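PDB 5UQI: phosphosugar isomerase from Escherichia coli O6:H1, which probably interconverts arabinose-5-phosphate and ribulose-5-phosphate, and is bound here to arabinose-5-phosphate. Local coordinates for residues H12-V24 and A147-V160. Residues are numbered along the deposited sequence; the frame is centred on the assembly and turned at random.
Sequences HFMHNELKAVEEV and ADNLGLAPSCSSTV. With A5P (arabinose-5-phosphate), chain B.
Val160 of helix 156-160 packs against Ala20, Val21 and Val24 of helix 12-24, and here the contact is tightest. Its CG2 branch reaches Ala20 CB at 3.7 Å, while CG1 meets Val24 CG2 at 3.3 Å, closer than usual for two methyls. Ala20 CB also lies 3.6 Å from Cys156 CB; consistent with so small a side chain at the crossing, the axes of the two short helical segments come within 8.9 Å, at -52°. One turn earlier, Glu17 runs extended beyond CG, and its carboxylate reaches the start of the second helix. Thr159 OG1 donates to Glu17 OE1 at 2.7 Å, arriving from above the carboxylate plane, with the two side chains nearly perpendicular. The other oxygen, OE2, rests against Ser155 CB.

Toward His12 the packing gives way to polar, partly water-mediated contact. In Asn16, CG anti to the carbonyl carbon (chi1 -76°) carries the amide toward the loop, where ND2 donates to Ala147 O; the 3.0 Å bond lies in the amide plane but is bent, at 144°. The same carbonyl oxygen sits at the edge of the Phe13 ring, 3.4 Å from CD1, and accepts from a water that also bridges His12 NE2 and Asn149 OD1, both on exposed residues. The loop's own bonds hold it in shape: Ser155 OG accepts from Ala147 N and donates to Ala153 O.

The N-terminal helix 3-25 thus lies across the start of helix 156-175 of the SIS domain, a parallel sheet flanked by helices, with Lys144 and Ile141, just after strand 137-140, beside Ala20 and Val160. Elsewhere on the loop, Pro154 touches arabinose-5-phosphate and Lys53 of helix 52-67.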
ATOM      1  N   HIS A  12     -22.264  -7.103 -10.119  1.00 22.68           N
ATOM      2  CA  HIS A  12     -22.389  -7.461  -8.692  1.00 22.74           C
ATOM      3  C   HIS A  12     -20.967  -7.391  -8.061  1.00 22.17           C
ATOM      4  O   HIS A  12     -20.761  -6.777  -7.014  1.00 23.10           O
ATOM      5  CB  HIS A  12     -23.022  -8.870  -8.519  1.00 26.11           C
ATOM      6  CG  HIS A  12     -22.816  -9.478  -7.156  1.00 28.12           C
ATOM      7  ND1 HIS A  12     -23.528  -9.069  -6.043  1.00 32.76           N
ATOM      8  CD2 HIS A  12     -21.956 -10.438  -6.718  1.00 29.52           C
ATOM      9  CE1 HIS A  12     -23.128  -9.758  -4.987  1.00 31.19           C
ATOM     10  NE2 HIS A  12     -22.178 -10.597  -5.368  1.00 33.11           N
ATOM     11  N   PHE A  13     -19.989  -7.987  -8.752  1.00 20.38           N
ATOM     12  CA  PHE A  13     -18.664  -8.032  -8.143  1.00 19.23           C
ATOM     13  C   PHE A  13     -18.059  -6.634  -8.129  1.00 18.79           C
ATOM     14  O   PHE A  13     -17.373  -6.257  -7.171  1.00 18.79           O
ATOM     15  CB  PHE A  13     -17.779  -9.019  -8.891  1.00 20.04           C
ATOM     16  CG  PHE A  13     -18.189 -10.468  -8.718  1.00 18.73           C
ATOM     17  CD1 PHE A  13     -18.231 -11.071  -7.459  1.00 20.79           C
ATOM     18  CD2 PHE A  13     -18.521 -11.236  -9.824  1.00 18.05           C
ATOM     19  CE1 PHE A  13     -18.622 -12.426  -7.307  1.00 21.65           C
ATOM     20  CE2 PHE A  13     -18.869 -12.601  -9.676  1.00 19.14           C
ATOM     21  CZ  PHE A  13     -18.948 -13.194  -8.426  1.00 21.17           C
ATOM     22  N   MET A  14     -18.247  -5.882  -9.220  1.00 18.70           N
ATOM     23  CA  MET A  14     -17.781  -4.493  -9.282  1.00 16.43           C
ATOM     24  C   MET A  14     -18.377  -3.651  -8.187  1.00 18.99           C
ATOM     25  O   MET A  14     -17.687  -2.864  -7.550  1.00 18.37           O
ATOM     26  CB  MET A  14     -18.053  -3.843 -10.672  1.00 17.31           C
ATOM     27  CG  MET A  14     -17.407  -4.583 -11.825  1.00 19.59           C
ATOM     28  SD  MET A  14     -17.657  -3.581 -13.315  1.00 24.25           S
ATOM     29  CE  MET A  14     -16.733  -2.078 -13.019  1.00 25.40           C
ATOM     30  N   HIS A  15     -19.680  -3.868  -7.956  1.00 18.97           N
ATOM     31  CA  HIS A  15     -20.345  -3.112  -6.928  1.00 22.06           C
ATOM     32  C   HIS A  15     -19.809  -3.434  -5.518  1.00 20.02           C
ATOM     33  O   HIS A  15     -19.682  -2.491  -4.709  1.00 18.96           O
ATOM     34  CB  HIS A  15     -21.856  -3.413  -7.019  1.00 24.51           C
ATOM     35  CG  HIS A  15     -22.656  -2.789  -5.921  1.00 33.96           C
ATOM     36  ND1 HIS A  15     -22.925  -1.439  -5.861  1.00 38.94           N
ATOM     37  CD2 HIS A  15     -23.241  -3.345  -4.835  1.00 37.12           C
ATOM     38  CE1 HIS A  15     -23.632  -1.188  -4.772  1.00 35.51           C
ATOM     39  NE2 HIS A  15     -23.852  -2.327  -4.142  1.00 38.72           N
ATOM     40  N   ASN A  16     -19.454  -4.712  -5.260  1.00 19.59           N
ATOM     41  CA  ASN A  16     -18.869  -5.075  -3.965  1.00 20.09           C
ATOM     42  C   ASN A  16     -17.578  -4.255  -3.774  1.00 20.03           C
ATOM     43  O   ASN A  16     -17.297  -3.757  -2.667  1.00 20.95           O
ATOM     44  CB  ASN A  16     -18.539  -6.574  -3.891  1.00 21.28           C
ATOM     45  CG  ASN A  16     -19.780  -7.410  -3.681  1.00 27.93           C
ATOM     46  OD1 ASN A  16     -20.853  -6.846  -3.433  1.00 30.73           O
ATOM     47  ND2 ASN A  16     -19.651  -8.728  -3.752  1.00 31.31           N
ATOM     48  N   GLU A  17     -16.779  -4.152  -4.830  1.00 18.46           N
ATOM     49  CA  GLU A  17     -15.507  -3.374  -4.697  1.00 19.37           C
ATOM     50  C   GLU A  17     -15.748  -1.891  -4.490  1.00 18.59           C
ATOM     51  O   GLU A  17     -15.110  -1.224  -3.657  1.00 19.92           O
ATOM     52  CB  GLU A  17     -14.532  -3.607  -5.900  1.00 18.81           C
ATOM     53  CG  GLU A  17     -14.104  -5.048  -5.989  1.00 21.58           C
ATOM     54  CD  GLU A  17     -12.825  -5.223  -6.767  1.00 24.38           C
ATOM     55  OE1 GLU A  17     -12.170  -4.207  -7.097  1.00 28.01           O
ATOM     56  OE2 GLU A  17     -12.528  -6.387  -7.073  1.00 23.34           O
ATOM     57  N   LEU A  18     -16.758  -1.378  -5.191  1.00 18.54           N
ATOM     58  CA  LEU A  18     -17.162  -0.000  -5.036  1.00 20.61           C
ATOM     59  C   LEU A  18     -17.554   0.257  -3.568  1.00 21.00           C
ATOM     60  O   LEU A  18     -17.132   1.266  -3.014  1.00 23.41           O
ATOM     61  CB  LEU A  18     -18.344   0.277  -5.980  1.00 23.74           C
ATOM     62  CG  LEU A  18     -18.922   1.721  -6.009  1.00 32.43           C
ATOM     63  CD1 LEU A  18     -18.057   2.636  -6.855  1.00 36.82           C
ATOM     64  CD2 LEU A  18     -20.343   1.733  -6.567  1.00 37.71           C
ATOM     65  N   LYS A  19     -18.326  -0.649  -2.975  1.00 20.55           N
ATOM     66  CA  LYS A  19     -18.755  -0.465  -1.572  1.00 24.24           C
ATOM     67  C   LYS A  19     -17.567  -0.415  -0.617  1.00 23.80           C
ATOM     68  O   LYS A  19     -17.542   0.385   0.318  1.00 21.36           O
ATOM     69  CB  LYS A  19     -19.722  -1.554  -1.141  1.00 25.34           C
ATOM     70  CG  LYS A  19     -21.111  -1.362  -1.741  1.00 32.27           C
ATOM     71  CD  LYS A  19     -22.034  -2.467  -1.202  1.00 42.15           C
ATOM     72  CE  LYS A  19     -22.418  -2.241   0.271  1.00 49.40           C
ATOM     73  NZ  LYS A  19     -22.645  -3.516   1.022  1.00 56.46           N
ATOM     74  N   ALA A  20     -16.601  -1.286  -0.869  1.00 22.50           N
ATOM     75  CA  ALA A  20     -15.399  -1.340   0.005  1.00 20.46           C
ATOM     76  C   ALA A  20     -14.644  -0.008  -0.046  1.00 22.95           C
ATOM     77  O   ALA A  20     -14.142   0.470   0.967  1.00 22.51           O
ATOM     78  CB  ALA A  20     -14.538  -2.523  -0.441  1.00 20.53           C
ATOM     79  N   VAL A  21     -14.546   0.577  -1.227  1.00 20.54           N
ATOM     80  CA  VAL A  21     -13.889   1.891  -1.373  1.00 21.55           C
ATOM     81  C   VAL A  21     -14.679   2.969  -0.608  1.00 25.00           C
ATOM     82  O   VAL A  21     -14.108   3.735   0.165  1.00 24.74           O
ATOM     83  CB  VAL A  21     -13.693   2.258  -2.843  1.00 23.98           C
ATOM     84  CG1 VAL A  21     -13.153   3.681  -3.013  1.00 26.17           C
ATOM     85  CG2 VAL A  21     -12.742   1.226  -3.475  1.00 22.40           C
ATOM     86  N   GLU A  22     -15.999   2.928  -0.761  1.00 24.02           N
ATOM     87  CA  GLU A  22     -16.866   3.892  -0.093  1.00 25.69           C
ATOM     88  C   GLU A  22     -16.697   3.825   1.410  1.00 23.52           C
ATOM     89  O   GLU A  22     -16.692   4.894   2.030  1.00 26.34           O
ATOM     90  CB  GLU A  22     -18.352   3.594  -0.410  1.00 28.95           C
ATOM     91  CG  GLU A  22     -18.851   4.005  -1.769  1.00 34.14           C
ATOM     92  CD  GLU A  22     -20.384   3.814  -1.935  1.00 37.50           C
ATOM     93  OE1 GLU A  22     -21.008   3.104  -1.132  1.00 35.94           O
ATOM     94  OE2 GLU A  22     -20.968   4.358  -2.907  1.00 49.44           O
ATOM     95  N   GLU A  23     -16.575   2.619   1.974  1.00 24.86           N
ATOM     96  CA  GLU A  23     -16.449   2.355   3.420  1.00 26.21           C
ATOM     97  C   GLU A  23     -15.230   3.117   3.889  1.00 26.57           C
ATOM     98  O   GLU A  23     -15.248   3.762   4.933  1.00 27.81           O
ATOM     99  CB  GLU A  23     -16.245   0.876   3.742  1.00 34.05           C
ATOM    100  CG  GLU A  23     -17.351  -0.066   3.282  1.00 52.51           C
ATOM    101  CD  GLU A  23     -18.598  -0.036   4.140  1.00 63.71           C
ATOM    102  OE1 GLU A  23     -18.525   0.422   5.309  1.00 69.35           O
ATOM    103  OE2 GLU A  23     -19.653  -0.498   3.636  1.00 71.97           O
ATOM    104  N   VAL A  24     -14.167   3.097   3.073  1.00 23.06           N
ATOM    105  CA  VAL A  24     -12.912   3.768   3.462  1.00 23.68           C
ATOM    106  C   VAL A  24     -12.998   5.301   3.341  1.00 22.90           C
ATOM    107  O   VAL A  24     -12.531   6.008   4.249  1.00 24.12           O
ATOM    108  CB  VAL A  24     -11.663   3.199   2.679  1.00 23.16           C
ATOM    109  CG1 VAL A  24     -10.407   4.003   3.003  1.00 23.53           C
ATOM    110  CG2 VAL A  24     -11.481   1.722   3.030  1.00 26.32           C
ATOM    111  N   ALA A 147     -14.825  -9.657  -2.422  1.00 32.18           N
ATOM    112  CA  ALA A 147     -15.979  -9.557  -3.325  1.00 30.00           C
ATOM    113  C   ALA A 147     -16.558 -10.918  -3.674  1.00 32.53           C
ATOM    114  O   ALA A 147     -17.703 -10.985  -4.121  1.00 37.28           O
ATOM    115  CB  ALA A 147     -15.590  -8.780  -4.599  1.00 31.51           C
ATOM    116  N   ASP A 148     -15.795 -11.994  -3.470  1.00 30.04           N
ATOM    117  CA  ASP A 148     -16.251 -13.334  -3.902  1.00 35.88           C
ATOM    118  C   ASP A 148     -17.184 -13.922  -2.828  1.00 37.28           C
ATOM    119  O   ASP A 148     -17.142 -13.481  -1.676  1.00 38.27           O
ATOM    120  CB  ASP A 148     -15.066 -14.284  -4.204  1.00 35.83           C
ATOM    121  CG  ASP A 148     -14.070 -14.428  -3.033  1.00 41.14           C
ATOM    122  OD1 ASP A 148     -13.697 -13.398  -2.406  1.00 38.50           O
ATOM    123  OD2 ASP A 148     -13.655 -15.606  -2.739  1.00 42.71           O
ATOM    124  N   ASN A 149     -18.008 -14.912  -3.181  1.00 42.96           N
ATOM    125  CA  ASN A 149     -18.950 -15.473  -2.187  1.00 44.44           C
ATOM    126  C   ASN A 149     -18.239 -16.086  -0.988  1.00 43.32           C
ATOM    127  O   ASN A 149     -18.692 -15.923   0.154  1.00 40.22           O
ATOM    128  CB  ASN A 149     -19.936 -16.443  -2.832  1.00 47.97           C
ATOM    129  CG  ASN A 149     -20.978 -15.727  -3.695  1.00 59.81           C
ATOM    130  OD1 ASN A 149     -20.736 -14.630  -4.245  1.00 57.93           O
ATOM    131  ND2 ASN A 149     -22.148 -16.354  -3.835  1.00 64.30           N
ATOM    132  N   LEU A 150     -17.109 -16.742  -1.262  1.00 43.63           N
ATOM    133  CA  LEU A 150     -16.222 -17.330  -0.257  1.00 42.71           C
ATOM    134  C   LEU A 150     -15.485 -16.288   0.608  1.00 37.74           C
ATOM    135  O   LEU A 150     -15.097 -16.591   1.750  1.00 38.61           O
ATOM    136  CB  LEU A 150     -15.182 -18.210  -0.965  1.00 48.31           C
ATOM    137  CG  LEU A 150     -15.609 -19.320  -1.947  1.00 56.44           C
ATOM    138  CD1 LEU A 150     -14.531 -19.593  -3.015  1.00 54.52           C
ATOM    139  CD2 LEU A 150     -15.969 -20.576  -1.154  1.00 56.78           C
ATOM    140  N   GLY A 151     -15.273 -15.084   0.063  1.00 30.55           N
ATOM    141  CA  GLY A 151     -14.634 -13.969   0.789  1.00 31.45           C
ATOM    142  C   GLY A 151     -13.134 -14.180   0.927  1.00 34.69           C
ATOM    143  O   GLY A 151     -12.495 -13.666   1.876  1.00 32.57           O
ATOM    144  N   LEU A 152     -12.567 -14.906  -0.042  1.00 33.19           N
ATOM    145  CA  LEU A 152     -11.173 -15.358   0.009  1.00 32.65           C
ATOM    146  C   LEU A 152     -10.251 -14.627  -0.962  1.00 34.31           C
ATOM    147  O   LEU A 152      -9.065 -14.516  -0.679  1.00 33.52           O
ATOM    148  CB  LEU A 152     -11.124 -16.841  -0.334  1.00 33.08           C
ATOM    149  CG  LEU A 152     -11.697 -17.827   0.694  1.00 34.64           C
ATOM    150  CD1 LEU A 152     -11.646 -19.230   0.098  1.00 33.96           C
ATOM    151  CD2 LEU A 152     -10.982 -17.746   2.040  1.00 37.99           C
ATOM    152  N   ALA A 153     -10.783 -14.164  -2.102  1.00 30.64           N
ATOM    153  CA  ALA A 153      -9.935 -13.578  -3.165  1.00 29.74           C
ATOM    154  C   ALA A 153      -9.666 -12.078  -2.914  1.00 29.98           C
ATOM    155  O   ALA A 153     -10.628 -11.312  -2.783  1.00 33.17           O
ATOM    156  CB  ALA A 153     -10.578 -13.795  -4.548  1.00 30.17           C
ATOM    157  N   PRO A 154      -8.358 -11.648  -2.830  1.00 26.75           N
ATOM    158  CA  PRO A 154      -8.125 -10.191  -2.757  1.00 27.31           C
ATOM    159  C   PRO A 154      -8.719  -9.458  -3.947  1.00 27.29           C
ATOM    160  O   PRO A 154      -8.365  -9.714  -5.145  1.00 29.22           O
ATOM    161  CB  PRO A 154      -6.581 -10.075  -2.764  1.00 25.49           C
ATOM    162  CG  PRO A 154      -6.162 -11.317  -2.053  1.00 28.51           C
ATOM    163  CD  PRO A 154      -7.125 -12.399  -2.489  1.00 27.17           C
ATOM    164  N   SER A 155      -9.662  -8.578  -3.634  1.00 26.48           N
ATOM    165  CA  SER A 155     -10.479  -7.945  -4.680  1.00 24.52           C
ATOM    166  C   SER A 155     -10.864  -6.654  -4.010  1.00 25.55           C
ATOM    167  O   SER A 155     -10.240  -5.615  -4.280  1.00 25.86           O
ATOM    168  CB  SER A 155     -11.702  -8.833  -5.019  1.00 27.80           C
ATOM    169  OG  SER A 155     -12.230  -9.330  -3.776  1.00 28.08           O
ATOM    170  N   CYS A 156     -11.792  -6.713  -3.044  1.00 25.32           N
ATOM    171  CA  CYS A 156     -12.073  -5.501  -2.278  1.00 25.20           C
ATOM    172  C   CYS A 156     -10.752  -4.993  -1.624  1.00 25.79           C
ATOM    173  O   CYS A 156     -10.506  -3.790  -1.673  1.00 25.77           O
ATOM    174  CB  CYS A 156     -13.087  -5.750  -1.197  1.00 26.05           C
ATOM    175  SG  CYS A 156     -14.690  -6.167  -1.915  1.00 32.21           S
ATOM    176  N   SER A 157      -9.955  -5.864  -0.999  1.00 24.67           N
ATOM    177  CA  SER A 157      -8.812  -5.337  -0.223  1.00 22.40           C
ATOM    178  C   SER A 157      -7.703  -4.760  -1.137  1.00 20.90           C
ATOM    179  O   SER A 157      -7.192  -3.665  -0.835  1.00 19.65           O
ATOM    180  CB  SER A 157      -8.203  -6.376   0.675  1.00 26.67           C
ATOM    181  OG  SER A 157      -7.805  -7.459  -0.149  1.00 24.23           O
ATOM    182  N   SER A 158      -7.325  -5.464  -2.204  1.00 21.12           N
ATOM    183  CA  SER A 158      -6.266  -4.977  -3.094  1.00 19.29           C
ATOM    184  C   SER A 158      -6.713  -3.692  -3.772  1.00 19.27           C
ATOM    185  O   SER A 158      -5.898  -2.766  -3.948  1.00 18.71           O
ATOM    186  CB  SER A 158      -5.890  -6.111  -4.105  1.00 22.10           C
ATOM    187  OG  SER A 158      -7.119  -6.699  -4.625  1.00 27.17           O
ATOM    188  N   THR A 159      -7.981  -3.601  -4.143  1.00 17.58           N
ATOM    189  CA  THR A 159      -8.456  -2.384  -4.773  1.00 16.19           C
ATOM    190  C   THR A 159      -8.496  -1.247  -3.774  1.00 17.46           C
ATOM    191  O   THR A 159      -8.103  -0.172  -4.138  1.00 16.70           O
ATOM    192  CB  THR A 159      -9.860  -2.564  -5.416  1.00 20.06           C
ATOM    193  OG1 THR A 159      -9.672  -3.468  -6.531  1.00 23.02           O
ATOM    194  CG2 THR A 159     -10.489  -1.224  -5.907  1.00 21.63           C
ATOM    195  N   VAL A 160      -8.941  -1.485  -2.518  1.00 16.67           N
ATOM    196  CA  VAL A 160      -8.985  -0.378  -1.577  1.00 18.39           C
ATOM    197  C   VAL A 160      -7.582   0.197  -1.298  1.00 15.48           C
ATOM    198  O   VAL A 160      -7.382   1.432  -1.200  1.00 16.25           O
ATOM    199  CB  VAL A 160      -9.623  -0.848  -0.250  1.00 21.98           C
ATOM    200  CG1 VAL A 160      -9.537   0.255   0.754  1.00 26.60           C
ATOM    201  CG2 VAL A 160     -11.101  -1.153  -0.507  1.00 24.99           C
TER
HETATM  202  C1  A5P B 201      -3.363 -14.314  -1.564  1.00 33.95           C
HETATM  203  O1  A5P B 201      -4.450 -13.955  -1.747  1.00 50.38           O
HETATM  204  C2  A5P B 201      -2.302 -13.347  -1.828  1.00 40.17           C
HETATM  205  O2  A5P B 201      -2.276 -12.854  -3.130  1.00 39.16           O
HETATM  206  C3  A5P B 201      -2.509 -12.360  -0.762  1.00 36.35           C
HETATM  207  O3  A5P B 201      -2.419 -10.999  -1.198  1.00 37.71           O
HETATM  208  C4  A5P B 201      -1.329 -12.874   0.020  1.00 32.00           C
HETATM  209  O4  A5P B 201      -1.665 -14.091   0.664  1.00 31.97           O
HETATM  210  C5  A5P B 201      -0.824 -11.886   1.026  1.00 33.87           C
HETATM  211  O5  A5P B 201      -1.806 -11.686   1.973  1.00 27.00           O
HETATM  212  P   A5P B 201      -1.645 -10.347   2.827  1.00 27.07           P
HETATM  213  O1P A5P B 201      -2.124  -9.141   1.999  1.00 20.62           O
HETATM  214  O2P A5P B 201      -2.631 -10.646   4.075  1.00 24.90           O
HETATM  215  O3P A5P B 201      -0.240 -10.177   3.119  1.00 26.98           O
HETATM  216  O   HOH W   1     -20.276 -12.066  -3.796  1.00 34.62           O